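Local coordinates for inositol monophosphatase family protein (Staphylococcus aureus, PDB 5I3S), which probably hydrolyses the phosphate ester of inositol monophosphates or related sugar phosphates, as a member of the metal-dependent FIG superfamily of sugar phosphatases, at residues A[6-17]-A[48-57]; A[149-158]-A[195-203]. All coordinates share one frame; numbering follows the deposited sequence.

The two contacts come in series along the chain and lie on opposite sides of its centre, their own centres about 31 Å apart and their nearest atoms about 17 Å apart. Contact 1 pairs helix 2-24 with helix 37-56, a layer that packs on the mixed sheet containing strands 78-83, 99-106, 109-117 and 122-127. Contact 2 joins strands 151-153 and 198-201 of the second, five-stranded sheet, which is flanked by helices 164-174, 184-193 and 244-255. Together they sample both halves of the layered helix-and-sheet architecture of the sugar phosphatase fold. Contact 1 touches no other protein chain of the assembly, whereas contact 2 meets the second subunit.

Contact 1. Residues A[6-17]-A[48-57]; sequences FAQGLIQEAGIR and FIFDTILETY
Leu10 of helix 2-24 drops as a knob into a hole formed by Phe48, Ile49, Thr52 and Ile53 of helix 37-56, in a helix pair of the sugar phosphatase fold; segments 6-17 and 48-56 run roughly antiparallel, their axes at 149°. Its two methyls divide the work: CD1 meets Thr52 CG2 tip to tip at 3.5 Å, while CD2 reaches Ile53 CG1 at 3.9 Å. Phe48 returns the fit, a knob among Leu10, Glu13, Ala14 and Arg17. With CG anti to the backbone N (chi1 171°), the ring extends toward helix 2-24, where its CD2 touches Ala14 CB at 3.8 Å. The Arg17 chain, bent at chi3, lays its guanidinium flat on this ring, the planes 14° apart and the centres separated by 4.1 Å; Arg17 CD sits over the ring centre as a CH-pi contact. Phe6 closes the other end. Its ring puts CZ against Thr52 O at 3.5 Å, near the ring plane, and receives the edge of Tyr57 on its face in a T-shaped pair, centroids 5.5 Å apart. Trp80 of strand 78-83 touches both Leu10 and Ile53 and ties the pair to the sheet. Within helix 37-56 the threonine hydroxyls turn back to the preceding turn: Thr56 OG1 donates to Thr52 O, and Thr52 OG1 donates to Phe48 O at 2.9 Å, reaching that carbonyl from the face opposite to Thr52 N.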
loop_
_atom_site.group_PDB
_atom_site.type_symbol
_atom_site.label_atom_id
_atom_site.label_comp_id
_atom_site.label_asym_id
_atom_site.label_seq_id
_atom_site.Cartn_x
_atom_site.Cartn_y
_atom_site.Cartn_z
ATOM N N PHE A 6 0.630 -29.924 -9.083
ATOM C CA PHE A 6 1.333 -30.203 -7.802
ATOM C C PHE A 6 1.807 -28.895 -7.115
ATOM O O PHE A 6 1.676 -28.743 -5.904
ATOM C CB PHE A 6 2.499 -31.182 -8.052
ATOM C CG PHE A 6 3.462 -31.347 -6.895
ATOM C CD1 PHE A 6 3.137 -32.121 -5.793
ATOM C CD2 PHE A 6 4.695 -30.772 -6.925
ATOM C CE1 PHE A 6 4.033 -32.291 -4.734
ATOM C CE2 PHE A 6 5.583 -30.910 -5.861
ATOM C CZ PHE A 6 5.252 -31.677 -4.765
ATOM N N ALA A 7 2.325 -27.944 -7.891
ATOM C CA ALA A 7 2.839 -26.713 -7.296
ATOM C C ALA A 7 1.701 -25.884 -6.723
ATOM O O ALA A 7 1.776 -25.399 -5.622
ATOM C CB ALA A 7 3.635 -25.917 -8.312
ATOM N N GLN A 8 0.641 -25.763 -7.509
ATOM C CA GLN A 8 -0.561 -25.029 -7.166
ATOM C C GLN A 8 -1.161 -25.479 -5.841
ATOM O O GLN A 8 -1.405 -24.663 -4.973
ATOM C CB GLN A 8 -1.550 -25.156 -8.316
ATOM C CG GLN A 8 -2.795 -24.325 -8.235
ATOM C CD GLN A 8 -3.327 -23.972 -9.598
ATOM O OE1 GLN A 8 -2.605 -23.462 -10.446
ATOM N NE2 GLN A 8 -4.592 -24.253 -9.823
ATOM N N GLY A 9 -1.352 -26.763 -5.667
ATOM C CA GLY A 9 -1.940 -27.298 -4.448
ATOM C C GLY A 9 -1.028 -27.143 -3.264
ATOM O O GLY A 9 -1.446 -26.679 -2.189
ATOM N N LEU A 10 0.238 -27.489 -3.478
ATOM C CA LEU A 10 1.295 -27.285 -2.482
ATOM C C LEU A 10 1.317 -25.857 -1.927
ATOM O O LEU A 10 1.372 -25.653 -0.725
ATOM C CB LEU A 10 2.657 -27.598 -3.107
ATOM C CG LEU A 10 3.882 -27.347 -2.225
ATOM C CD1 LEU A 10 3.783 -28.190 -0.961
ATOM C CD2 LEU A 10 5.148 -27.683 -2.969
ATOM N N ILE A 11 1.281 -24.851 -2.785
ATOM C CA ILE A 11 1.402 -23.478 -2.261
ATOM C C ILE A 11 0.156 -23.108 -1.426
ATOM O O ILE A 11 0.283 -22.498 -0.366
ATOM C CB ILE A 11 1.765 -22.461 -3.366
ATOM C CG1 ILE A 11 2.292 -21.167 -2.760
ATOM C CG2 ILE A 11 0.612 -22.231 -4.324
ATOM C CD1 ILE A 11 2.784 -20.181 -3.811
ATOM N N GLN A 12 -1.019 -23.522 -1.901
ATOM C CA GLN A 12 -2.289 -23.304 -1.207
ATOM C C GLN A 12 -2.333 -24.027 0.139
ATOM O O GLN A 12 -2.691 -23.455 1.160
ATOM C CB GLN A 12 -3.453 -23.721 -2.089
ATOM C CG GLN A 12 -3.720 -22.721 -3.179
ATOM C CD GLN A 12 -4.690 -23.236 -4.242
ATOM O OE1 GLN A 12 -4.331 -24.061 -5.104
ATOM N NE2 GLN A 12 -5.911 -22.735 -4.209
ATOM N N GLU A 13 -1.877 -25.257 0.142
ATOM C CA GLU A 13 -1.833 -26.046 1.344
ATOM C C GLU A 13 -0.825 -25.464 2.367
ATOM O O GLU A 13 -1.126 -25.381 3.573
ATOM C CB GLU A 13 -1.564 -27.514 0.927
ATOM C CG GLU A 13 -1.718 -28.579 2.010
ATOM C CD GLU A 13 -2.963 -28.429 2.836
ATOM O OE1 GLU A 13 -4.061 -28.327 2.250
ATOM O OE2 GLU A 13 -2.821 -28.384 4.082
ATOM N N ALA A 14 0.345 -25.030 1.887
ATOM C CA ALA A 14 1.316 -24.280 2.715
ATOM C C ALA A 14 0.699 -22.994 3.276
ATOM O O ALA A 14 1.051 -22.575 4.365
ATOM C CB ALA A 14 2.564 -23.948 1.924
ATOM N N GLY A 15 -0.218 -22.364 2.540
ATOM C CA GLY A 15 -0.933 -21.183 3.067
ATOM C C GLY A 15 -1.795 -21.536 4.282
ATOM O O GLY A 15 -1.734 -20.864 5.311
ATOM N N ILE A 16 -2.565 -22.630 4.159
ATOM C CA ILE A 16 -3.367 -23.141 5.271
ATOM C C ILE A 16 -2.542 -23.404 6.533
ATOM O O ILE A 16 -2.970 -23.083 7.637
ATOM C CB ILE A 16 -4.208 -24.358 4.832
ATOM C CG1 ILE A 16 -5.329 -23.850 3.926
ATOM C CG2 ILE A 16 -4.791 -25.122 6.016
ATOM C CD1 ILE A 16 -6.206 -24.913 3.319
ATOM N N ARG A 17 -1.354 -23.959 6.361
ATOM C CA ARG A 17 -0.453 -24.153 7.500
ATOM C C ARG A 17 0.106 -22.872 8.092
ATOM O O ARG A 17 0.350 -22.848 9.299
ATOM C CB ARG A 17 0.674 -25.098 7.142
ATOM C CG ARG A 17 0.137 -26.481 6.853
ATOM C CD ARG A 17 1.164 -27.324 6.127
ATOM N NE ARG A 17 2.261 -27.752 7.004
ATOM C CZ ARG A 17 2.551 -29.018 7.340
ATOM N NH1 ARG A 17 1.837 -30.057 6.900
ATOM N NH2 ARG A 17 3.579 -29.249 8.139
ATOM N N PHE A 48 8.260 -27.514 5.017
ATOM C CA PHE A 48 7.107 -28.203 4.417
ATOM C C PHE A 48 7.233 -28.200 2.910
ATOM O O PHE A 48 7.078 -29.236 2.294
ATOM C CB PHE A 48 5.763 -27.546 4.817
ATOM C CG PHE A 48 4.576 -28.086 4.052
ATOM C CD1 PHE A 48 4.138 -29.407 4.235
ATOM C CD2 PHE A 48 3.893 -27.297 3.134
ATOM C CE1 PHE A 48 3.033 -29.909 3.526
ATOM C CE2 PHE A 48 2.786 -27.792 2.441
ATOM C CZ PHE A 48 2.373 -29.106 2.624
ATOM N N ILE A 49 7.514 -27.030 2.326
ATOM C CA ILE A 49 7.616 -26.902 0.845
ATOM C C ILE A 49 8.792 -27.706 0.274
ATOM O O ILE A 49 8.625 -28.449 -0.691
ATOM C CB ILE A 49 7.660 -25.432 0.392
ATOM C CG1 ILE A 49 6.309 -24.753 0.703
ATOM C CG2 ILE A 49 7.966 -25.315 -1.093
ATOM C CD1 ILE A 49 6.360 -23.229 0.694
ATOM N N PHE A 50 9.960 -27.571 0.893
ATOM C CA PHE A 50 11.114 -28.397 0.561
ATOM C C PHE A 50 10.799 -29.921 0.607
ATOM O O PHE A 50 11.025 -30.657 -0.363
ATOM C CB PHE A 50 12.250 -28.028 1.527
ATOM C CG PHE A 50 13.478 -28.871 1.381
ATOM C CD1 PHE A 50 14.216 -28.844 0.196
ATOM C CD2 PHE A 50 13.918 -29.681 2.442
ATOM C CE1 PHE A 50 15.361 -29.622 0.054
ATOM C CE2 PHE A 50 15.065 -30.452 2.310
ATOM C CZ PHE A 50 15.789 -30.420 1.110
ATOM N N ASP A 51 10.234 -30.379 1.716
ATOM C CA ASP A 51 10.059 -31.828 1.936
ATOM C C ASP A 51 9.051 -32.450 1.038
ATOM O O ASP A 51 9.202 -33.584 0.649
ATOM C CB ASP A 51 9.661 -32.149 3.375
ATOM C CG ASP A 51 10.750 -31.864 4.345
ATOM O OD1 ASP A 51 11.941 -31.842 3.944
ATOM O OD2 ASP A 51 10.401 -31.637 5.526
ATOM N N THR A 52 7.994 -31.724 0.753
ATOM C CA THR A 52 6.977 -32.186 -0.181
ATOM C C THR A 52 7.519 -32.290 -1.606
ATOM O O THR A 52 7.208 -33.254 -2.306
ATOM C CB THR A 52 5.792 -31.218 -0.140
ATOM O OG1 THR A 52 5.310 -31.201 1.191
ATOM C CG2 THR A 52 4.674 -31.590 -1.121
ATOM N N ILE A 53 8.301 -31.294 -2.040
ATOM C CA ILE A 53 8.934 -31.349 -3.378
ATOM C C ILE A 53 9.879 -32.591 -3.443
ATOM O O ILE A 53 9.689 -33.419 -4.306
ATOM C CB ILE A 53 9.727 -30.053 -3.764
ATOM C CG1 ILE A 53 8.831 -28.790 -3.809
ATOM C CG2 ILE A 53 10.400 -30.238 -5.118
ATOM C CD1 ILE A 53 9.597 -27.501 -3.496
ATOM N N LEU A 54 10.832 -32.694 -2.496
ATOM C CA LEU A 54 11.821 -33.797 -2.390
ATOM C C LEU A 54 11.207 -35.211 -2.364
ATOM O O LEU A 54 11.719 -36.122 -3.019
ATOM C CB LEU A 54 12.733 -33.607 -1.147
ATOM N N GLU A 55 10.126 -35.393 -1.602
ATOM C CA GLU A 55 9.384 -36.678 -1.561
ATOM C C GLU A 55 8.868 -37.076 -2.941
ATOM O O GLU A 55 8.879 -38.249 -3.300
ATOM C CB GLU A 55 8.180 -36.615 -0.586
ATOM N N THR A 56 8.416 -36.098 -3.704
ATOM C CA THR A 56 7.656 -36.379 -4.908
ATOM C C THR A 56 8.505 -36.345 -6.161
ATOM O O THR A 56 8.280 -37.124 -7.060
ATOM C CB THR A 56 6.464 -35.408 -5.037
ATOM O OG1 THR A 56 5.794 -35.316 -3.763
ATOM C CG2 THR A 56 5.502 -35.887 -6.091
ATOM N N TYR A 57 9.441 -35.404 -6.228
ATOM C CA TYR A 57 10.386 -35.277 -7.350
ATOM C C TYR A 57 11.780 -35.258 -6.725
ATOM O O TYR A 57 12.292 -34.179 -6.400
ATOM C CB TYR A 57 10.127 -33.985 -8.109
ATOM C CG TYR A 57 8.840 -33.953 -8.876
ATOM C CD1 TYR A 57 8.736 -34.583 -10.115
ATOM C CD2 TYR A 57 7.715 -33.264 -8.382
ATOM C CE1 TYR A 57 7.562 -34.549 -10.842
ATOM C CE2 TYR A 57 6.528 -33.208 -9.105
ATOM C CZ TYR A 57 6.452 -33.854 -10.335
ATOM O OH TYR A 57 5.282 -33.820 -11.085
#

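Contact 2. Residues A[149-158]-A[195-203]. With PO4 (phosphate ion), chain E.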
loop_
_atom_site.group_PDB
_atom_site.type_symbol
_atom_site.label_atom_id
_atom_site.label_comp_id
_atom_site.label_asym_id
_atom_site.label_seq_id
_atom_site.Cartn_x
_atom_site.Cartn_y
_atom_site.Cartn_z
ATOM N N GLN A 149 0.971 10.048 -16.414
ATOM C CA GLN A 149 -0.313 9.501 -15.965
ATOM C C GLN A 149 -0.188 8.169 -15.229
ATOM O O GLN A 149 -1.157 7.458 -15.089
ATOM C CB GLN A 149 -1.250 9.270 -17.185
ATOM C CG GLN A 149 -2.047 10.498 -17.591
ATOM C CD GLN A 149 -1.392 11.241 -18.739
ATOM O OE1 GLN A 149 -1.142 10.659 -19.814
ATOM N NE2 GLN A 149 -1.094 12.532 -18.526
ATOM N N SER A 150 1.001 7.795 -14.796
ATOM C CA SER A 150 1.183 6.490 -14.135
ATOM C C SER A 150 1.374 6.692 -12.629
ATOM O O SER A 150 1.884 7.727 -12.196
ATOM C CB SER A 150 2.391 5.762 -14.725
ATOM O OG SER A 150 2.293 5.696 -16.130
ATOM N N ILE A 151 0.928 5.701 -11.867
ATOM C CA ILE A 151 1.288 5.478 -10.459
ATOM C C ILE A 151 2.333 4.402 -10.399
ATOM O O ILE A 151 2.156 3.355 -11.016
ATOM C CB ILE A 151 0.106 4.879 -9.669
ATOM C CG1 ILE A 151 -1.158 5.736 -9.833
ATOM C CG2 ILE A 151 0.455 4.785 -8.185
ATOM C CD1 ILE A 151 -2.328 5.164 -9.034
ATOM N N ILE A 152 3.348 4.619 -9.567
ATOM C CA ILE A 152 4.489 3.761 -9.441
ATOM C C ILE A 152 4.691 3.321 -8.030
ATOM O O ILE A 152 4.335 4.020 -7.097
ATOM C CB ILE A 152 5.795 4.464 -9.881
ATOM C CG1 ILE A 152 6.201 5.590 -8.930
ATOM C CG2 ILE A 152 5.606 5.029 -11.300
ATOM C CD1 ILE A 152 7.483 6.262 -9.334
ATOM N N GLY A 153 5.303 2.156 -7.902
ATOM C CA GLY A 153 5.644 1.589 -6.650
ATOM C C GLY A 153 7.106 1.851 -6.365
ATOM O O GLY A 153 7.958 1.481 -7.189
ATOM N N ILE A 154 7.392 2.446 -5.200
ATOM C CA ILE A 154 8.754 2.668 -4.771
ATOM C C ILE A 154 8.774 2.979 -3.289
ATOM O O ILE A 154 8.027 3.844 -2.838
ATOM C CB ILE A 154 9.435 3.806 -5.579
ATOM C CG1 ILE A 154 10.898 3.959 -5.182
ATOM C CG2 ILE A 154 8.728 5.149 -5.420
ATOM C CD1 ILE A 154 11.627 4.956 -6.081
ATOM N N ASN A 155 9.603 2.287 -2.522
ATOM C CA ASN A 155 9.634 2.544 -1.047
ATOM C C ASN A 155 10.211 3.936 -0.811
ATOM O O ASN A 155 11.212 4.281 -1.409
ATOM C CB ASN A 155 10.394 1.475 -0.283
ATOM C CG ASN A 155 10.097 1.465 1.215
ATOM O OD1 ASN A 155 9.637 0.466 1.784
ATOM N ND2 ASN A 155 10.463 2.484 1.863
ATOM N N PRO A 156 9.542 4.762 0.011
ATOM C CA PRO A 156 10.136 6.062 0.381
ATOM C C PRO A 156 11.613 6.042 0.851
ATOM O O PRO A 156 12.348 7.004 0.635
ATOM C CB PRO A 156 9.233 6.519 1.543
ATOM C CG PRO A 156 7.882 5.918 1.230
ATOM C CD PRO A 156 8.193 4.588 0.573
ATOM N N ASN A 157 12.024 5.037 1.591
ATOM C CA ASN A 157 13.452 4.894 1.996
ATOM C C ASN A 157 14.522 5.040 0.897
ATOM O O ASN A 157 15.655 5.414 1.198
ATOM C CB ASN A 157 13.694 3.566 2.716
ATOM C CG ASN A 157 13.205 3.589 4.137
ATOM O OD1 ASN A 157 13.876 4.156 4.997
ATOM N ND2 ASN A 157 12.041 2.995 4.397
ATOM N N TRP A 158 14.178 4.705 -0.340
ATOM C CA TRP A 158 15.106 4.817 -1.427
ATOM C C TRP A 158 15.283 6.242 -1.896
ATOM O O TRP A 158 16.301 6.569 -2.497
ATOM C CB TRP A 158 14.686 3.929 -2.608
ATOM C CG TRP A 158 14.506 2.436 -2.279
ATOM C CD1 TRP A 158 13.407 1.686 -2.568
ATOM C CD2 TRP A 158 15.417 1.556 -1.584
ATOM N NE1 TRP A 158 13.582 0.387 -2.154
ATOM C CE2 TRP A 158 14.802 0.276 -1.535
ATOM C CE3 TRP A 158 16.709 1.703 -1.051
ATOM C CZ2 TRP A 158 15.421 -0.849 -0.958
ATOM C CZ3 TRP A 158 17.342 0.556 -0.467
ATOM C CH2 TRP A 158 16.672 -0.697 -0.411
ATOM N N ASN A 195 -2.771 -2.546 -11.253
ATOM C CA ASN A 195 -2.912 -1.680 -10.089
ATOM C C ASN A 195 -1.775 -0.658 -9.922
ATOM O O ASN A 195 -1.977 0.409 -9.319
ATOM C CB ASN A 195 -3.092 -2.507 -8.804
ATOM C CG ASN A 195 -4.555 -2.806 -8.515
ATOM O OD1 ASN A 195 -5.441 -2.692 -9.412
ATOM N ND2 ASN A 195 -4.843 -3.181 -7.263
ATOM N N LEU A 196 -0.599 -0.993 -10.432
ATOM C CA LEU A 196 0.504 -0.067 -10.553
ATOM C C LEU A 196 1.024 -0.179 -11.988
ATOM O O LEU A 196 1.051 -1.277 -12.542
ATOM C CB LEU A 196 1.637 -0.453 -9.601
ATOM C CG LEU A 196 1.462 -0.453 -8.079
ATOM C CD1 LEU A 196 2.741 -0.945 -7.392
ATOM C CD2 LEU A 196 1.108 0.954 -7.622
ATOM N N GLU A 197 1.470 0.931 -12.559
ATOM C CA GLU A 197 2.017 0.937 -13.895
ATOM C C GLU A 197 3.461 0.595 -13.853
ATOM O O GLU A 197 3.961 0.028 -14.815
ATOM C CB GLU A 197 1.816 2.280 -14.630
ATOM C CG GLU A 197 0.410 2.510 -15.200
ATOM C CD GLU A 197 -0.632 3.008 -14.212
ATOM O OE1 GLU A 197 -0.341 3.333 -13.039
ATOM O OE2 GLU A 197 -1.788 3.126 -14.634
ATOM N N ALA A 198 4.143 0.899 -12.756
ATOM C CA ALA A 198 5.485 0.377 -12.561
ATOM C C ALA A 198 5.876 0.265 -11.089
ATOM O O ALA A 198 5.279 0.893 -10.222
ATOM C CB ALA A 198 6.489 1.249 -13.281
ATOM N N TYR A 199 6.924 -0.525 -10.860
ATOM C CA TYR A 199 7.500 -0.788 -9.574
ATOM C C TYR A 199 9.043 -0.856 -9.746
ATOM O O TYR A 199 9.560 -1.380 -10.741
ATOM C CB TYR A 199 6.972 -2.122 -9.033
ATOM C CG TYR A 199 7.707 -2.604 -7.814
ATOM C CD1 TYR A 199 7.690 -1.853 -6.631
ATOM C CD2 TYR A 199 8.417 -3.803 -7.822
ATOM C CE1 TYR A 199 8.361 -2.269 -5.493
ATOM C CE2 TYR A 199 9.120 -4.237 -6.695
ATOM C CZ TYR A 199 9.064 -3.473 -5.513
ATOM O OH TYR A 199 9.791 -3.844 -4.384
ATOM N N MET A 200 9.774 -0.389 -8.733
ATOM C CA MET A 200 11.203 -0.426 -8.784
ATOM C C MET A 200 11.787 -0.525 -7.364
ATOM O O MET A 200 11.162 -0.098 -6.335
ATOM C CB MET A 200 11.740 0.805 -9.573
ATOM C CG MET A 200 11.389 2.145 -8.927
ATOM S SD MET A 200 11.116 3.530 -10.050
ATOM C CE MET A 200 9.531 3.092 -10.717
ATOM N N THR A 201 12.979 -1.116 -7.312
ATOM C CA THR A 201 13.766 -1.191 -6.092
ATOM C C THR A 201 15.199 -1.462 -6.517
ATOM O O THR A 201 15.410 -2.133 -7.523
ATOM C CB THR A 201 13.299 -2.302 -5.109
ATOM O OG1 THR A 201 14.255 -2.472 -4.038
ATOM C CG2 THR A 201 13.126 -3.677 -5.804
ATOM N N PRO A 202 16.177 -0.973 -5.737
ATOM C CA PRO A 202 17.593 -1.252 -6.037
ATOM C C PRO A 202 18.044 -2.652 -5.717
ATOM O O PRO A 202 19.124 -3.013 -6.145
ATOM C CB PRO A 202 18.348 -0.298 -5.111
ATOM C CG PRO A 202 17.324 0.068 -4.025
ATOM C CD PRO A 202 16.011 0.070 -4.702
ATOM N N ARG A 203 17.285 -3.456 -4.969
ATOM C CA ARG A 203 17.807 -4.752 -4.514
ATOM C C ARG A 203 16.685 -5.742 -4.269
ATOM O O ARG A 203 15.808 -5.463 -3.483
ATOM C CB ARG A 203 18.595 -4.605 -3.195
HETATM P P PO4 E . 8.937 -2.307 -1.098
HETATM O O1 PO4 E . 8.220 -3.641 -1.067
HETATM O O2 PO4 E . 9.676 -2.087 0.170
HETATM O O3 PO4 E . 7.857 -1.255 -1.302
HETATM O O4 PO4 E . 9.855 -2.288 -2.296
HETATM O O HOH W 1 11.104 -0.078 -3.523
HETATM O O HOH W 2 12.606 -2.972 -2.063
#
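Gly153 and Tyr199 form the closest bridge between strands 151-153 and 198-201, neighbouring parallel strands of the five-stranded sheet of this sugar phosphatase fold. Among the backbone bonds, Gly153 N donates to Ala198 O and Met200 N to Gly153 O, at 2.6 and 3.0 Å. Just before strand 198-201, Glu197 adds two bonds to Ile151: its N donates to Ile151 O, and its chain, bent at chi2 (81°), brings OE1 to Ile151 N at 2.9 Å, the donor lying 46° out of the carboxylate plane. The other oxygen, OE2, is held by His93 of the second subunit. Apolar contacts are made by Met200, whose CE meets Ile152 CD1 at 4.0 Å while CG lies beside Ile154 CD1, and by Leu196 CD2 against Ile151 CG2. In the CH-pi contact, Pro202 CG stands 3.3 Å from the centroid of the six-membered ring of Trp158, over its face. Polar contacts gather at a phosphate ion, probably from the crystallisation liquor. Tyr199 OH donates to its O4 at 2.6 Å, and two waters also donate to O4; one accepts from Asn155 N and donates to Met200 O, the other bonds Thr201 OG1 at 2.6 Å. Around the strands, helix 164-174 packs on Ile152, Ile154, Met200 and Pro202, helix 184-193 meets Leu196 and Tyr199, helix 244-255 covers Ser150 and Ala198, and strands 177-179 and 237-242 continue the sheet on either side.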